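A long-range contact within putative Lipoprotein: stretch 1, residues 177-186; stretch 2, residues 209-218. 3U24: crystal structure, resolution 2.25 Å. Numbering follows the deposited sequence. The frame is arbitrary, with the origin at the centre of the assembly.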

# COMPACT_ATOMS: atom_id res chain seq x y z
N GLN A 177 -5.43 14.30 -12.68
CA GLN A 177 -6.25 13.11 -12.65
C GLN A 177 -7.59 13.28 -13.36
O GLN A 177 -8.03 12.37 -14.04
N ASN A 178 -8.22 14.46 -13.24
CA ASN A 178 -9.51 14.68 -13.89
C ASN A 178 -9.36 14.82 -15.39
O ASN A 178 -10.29 14.47 -16.12
N GLN A 179 -8.20 15.29 -15.84
CA GLN A 179 -7.87 15.25 -17.29
C GLN A 179 -7.82 13.82 -17.78
O GLN A 179 -8.23 13.55 -18.88
N GLY A 180 -7.34 12.91 -16.95
CA GLY A 180 -7.31 11.49 -17.28
C GLY A 180 -8.70 10.88 -17.38
O GLY A 180 -8.85 9.80 -17.94
N ALA A 181 -9.73 11.56 -16.87
CA ALA A 181 -11.10 11.05 -17.02
C ALA A 181 -11.44 10.77 -18.51
O ALA A 181 -12.21 9.85 -18.79
N PHE A 182 -10.84 11.53 -19.44
CA PHE A 182 -11.10 11.33 -20.86
C PHE A 182 -10.48 10.10 -21.49
O PHE A 182 -10.83 9.76 -22.59
N SER A 183 -9.62 9.39 -20.78
CA SER A 183 -9.22 8.10 -21.28
C SER A 183 -10.31 7.02 -20.95
O SER A 183 -10.24 5.90 -21.43
N VAL A 184 -11.29 7.39 -20.13
CA VAL A 184 -12.44 6.54 -19.82
C VAL A 184 -13.63 7.06 -20.64
O VAL A 184 -14.27 6.29 -21.37
N PHE A 185 -13.91 8.36 -20.55
CA PHE A 185 -14.96 8.99 -21.35
C PHE A 185 -14.43 9.32 -22.75
O PHE A 185 -14.25 10.48 -23.11
N SER A 186 -14.23 8.24 -23.53
CA SER A 186 -13.50 8.27 -24.80
C SER A 186 -14.35 7.91 -26.03
O SER A 186 -15.46 7.32 -25.93
N ARG A 209 -26.38 11.92 -22.34
CA ARG A 209 -25.74 12.00 -21.03
C ARG A 209 -24.23 12.18 -21.12
O ARG A 209 -23.66 12.84 -20.27
N PHE A 210 -23.62 11.61 -22.16
CA PHE A 210 -22.15 11.65 -22.30
C PHE A 210 -21.69 13.06 -22.65
O PHE A 210 -20.63 13.52 -22.20
N ASP A 211 -22.48 13.76 -23.46
CA ASP A 211 -22.15 15.12 -23.81
C ASP A 211 -22.35 16.00 -22.57
O ASP A 211 -21.52 16.84 -22.25
N ILE A 212 -23.45 15.81 -21.86
CA ILE A 212 -23.61 16.57 -20.61
C ILE A 212 -22.43 16.27 -19.64
O ILE A 212 -21.88 17.18 -19.03
N ALA A 213 -22.01 15.00 -19.55
CA ALA A 213 -20.93 14.63 -18.62
C ALA A 213 -19.60 15.26 -19.00
O ALA A 213 -18.93 15.79 -18.13
N SER A 214 -19.24 15.15 -20.28
CA SER A 214 -18.02 15.72 -20.84
C SER A 214 -17.92 17.22 -20.62
O SER A 214 -16.88 17.73 -20.27
N LYS A 215 -19.01 17.92 -20.88
CA LYS A 215 -19.10 19.34 -20.59
C LYS A 215 -18.81 19.63 -19.09
O LYS A 215 -18.02 20.49 -18.79
N ALA A 216 -19.46 18.90 -18.19
CA ALA A 216 -19.28 19.10 -16.77
C ALA A 216 -17.83 18.83 -16.32
O ALA A 216 -17.32 19.53 -15.48
N ILE A 217 -17.20 17.81 -16.89
CA ILE A 217 -15.85 17.46 -16.49
C ILE A 217 -14.94 18.57 -16.98
O ILE A 217 -14.19 19.08 -16.19
N ASN A 218 -15.07 18.99 -18.24
CA ASN A 218 -14.27 20.06 -18.77
C ASN A 218 -14.45 21.36 -18.02
O ASN A 218 -13.47 22.05 -17.78

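No hydrogen bond joins the two stretches; the 416 Å² they bury together, counted over both sides, is mostly side-chain packing against one side of the 209-218 helix. Arg209 lies within the helix, which begins earlier in the chain, and contributes nothing to the contact: its CB is 8.3 Å from Phe185 CE1. Phe210 makes the first contact. Its CA-to-CB bond points sideways, but chi1 of 177° (t) brings the ring end closer: CZ lies 3.5 Å from the backbone O of Phe185, and CE2 lies 3.9 Å from Phe185 CB. The backbone N of Ser186 approaches the edge of the Phe210 ring, 4.1 Å from CE2.

Asp211 and Ile212 remain out of reach. Ala213 points toward stretch 1, but its CB stays 4.9 Å from Phe185 CE1. Ser214 (m) spends its hydroxyl within its own helix, where OG donates to Phe210 O at 2.8 Å. Against Phe182 it makes only loose contacts with ring carbons: OG is 4.1 Å from Phe182 CE1, and Ser214 O is 3.9 Å from Phe182 CZ, at the ring edge and near its plane. Lys215 points away, and Ala216 is out of reach.

Ile217 points toward stretch 1 and has the largest covered area of any residue here, 90 Å². With chi1 m and chi2 t, its CG2 lies 3.9 Å from Phe182 CE2 and 3.9 Å from Asn178 O, its CD1 lies 3.9 Å from CD2 of Phe185, whose m rotamer extends a ring from a CB that points toward the helix, and both methyls lie 4.3 Å from Ala181 CB. Asn218 (m) starts sideways, yet its amide end comes nearer, placing ND2 3.3 Å from CE2 of Phe182 (also m). That approach is oblique to the ring, a close polar-aromatic contact.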

# COMPACT_ATOMS: atom_id res chain seq x y z
CB GLN A 177 -6.41 12.63 -11.23
CG GLN A 177 -5.10 12.10 -10.63
CD GLN A 177 -5.24 11.64 -9.21
OE1 GLN A 177 -6.11 12.11 -8.47
NE2 GLN A 177 -4.41 10.72 -8.81
CB ASN A 178 -10.29 15.86 -13.32
CG ASN A 178 -11.04 15.50 -12.07
OD1 ASN A 178 -12.14 14.91 -12.14
ND2 ASN A 178 -10.45 15.82 -10.90
CB GLN A 179 -6.53 15.94 -17.61
CG GLN A 179 -6.65 17.44 -17.65
CD GLN A 179 -5.31 18.21 -17.72
OE1 GLN A 179 -4.21 17.68 -17.38
NE2 GLN A 179 -5.40 19.48 -18.16
CB ALA A 181 -12.14 11.96 -16.39
CB PHE A 182 -10.78 12.59 -21.66
CG PHE A 182 -11.74 13.70 -21.37
CD1 PHE A 182 -13.06 13.59 -21.76
CD2 PHE A 182 -11.36 14.77 -20.58
CE1 PHE A 182 -13.98 14.59 -21.45
CE2 PHE A 182 -12.25 15.78 -20.28
CZ PHE A 182 -13.58 15.68 -20.69
CB SER A 183 -7.87 7.73 -20.72
OG SER A 183 -8.04 7.39 -19.38
CB VAL A 184 -12.75 6.58 -18.30
CG1 VAL A 184 -14.02 5.81 -17.97
CG2 VAL A 184 -11.55 6.07 -17.49
CB PHE A 185 -15.58 10.21 -20.64
CG PHE A 185 -16.30 9.86 -19.37
CD1 PHE A 185 -17.59 9.36 -19.41
CD2 PHE A 185 -15.66 9.91 -18.14
CE1 PHE A 185 -18.25 8.97 -18.23
CE2 PHE A 185 -16.30 9.51 -16.97
CZ PHE A 185 -17.59 9.03 -17.01
CB SER A 186 -12.38 7.23 -24.72
OG SER A 186 -12.95 5.91 -24.71
CB ARG A 209 -26.06 10.79 -20.18
CG ARG A 209 -27.44 10.85 -19.63
CD ARG A 209 -27.65 9.82 -18.53
NE ARG A 209 -29.03 9.89 -18.13
CZ ARG A 209 -29.74 8.88 -17.67
NH1 ARG A 209 -29.20 7.66 -17.49
NH2 ARG A 209 -31.02 9.09 -17.37
CB PHE A 210 -21.74 10.67 -23.37
CG PHE A 210 -20.26 10.64 -23.69
CD1 PHE A 210 -19.71 11.55 -24.55
CD2 PHE A 210 -19.45 9.61 -23.22
CE1 PHE A 210 -18.35 11.50 -24.87
CE2 PHE A 210 -18.10 9.54 -23.56
CZ PHE A 210 -17.55 10.50 -24.38
CB ASP A 211 -23.07 15.64 -24.92
CG ASP A 211 -22.85 14.95 -26.26
OD1 ASP A 211 -21.78 14.33 -26.52
OD2 ASP A 211 -23.81 15.05 -27.07
CB ILE A 212 -24.95 16.29 -19.94
CG1 ILE A 212 -26.08 16.90 -20.76
CG2 ILE A 212 -25.00 16.84 -18.52
CD1 ILE A 212 -27.45 16.35 -20.35
CB ALA A 213 -20.77 13.11 -18.50
CB SER A 214 -17.96 15.46 -22.35
OG SER A 214 -17.92 14.06 -22.55
CB LYS A 215 -20.48 19.83 -20.99
CG LYS A 215 -20.78 21.29 -20.71
CD LYS A 215 -22.24 21.66 -21.06
CE LYS A 215 -22.48 23.17 -20.99
NZ LYS A 215 -21.55 23.87 -21.94
CB ALA A 216 -20.25 18.25 -15.96
CB ILE A 217 -15.39 16.08 -17.00
CG1 ILE A 217 -16.25 14.98 -16.35
CG2 ILE A 217 -13.90 15.85 -16.70
CD1 ILE A 217 -16.12 13.60 -16.93
CB ASN A 218 -14.52 20.28 -20.25
CG ASN A 218 -13.79 19.29 -21.14
OD1 ASN A 218 -14.37 18.80 -22.12
ND2 ASN A 218 -12.52 18.99 -20.82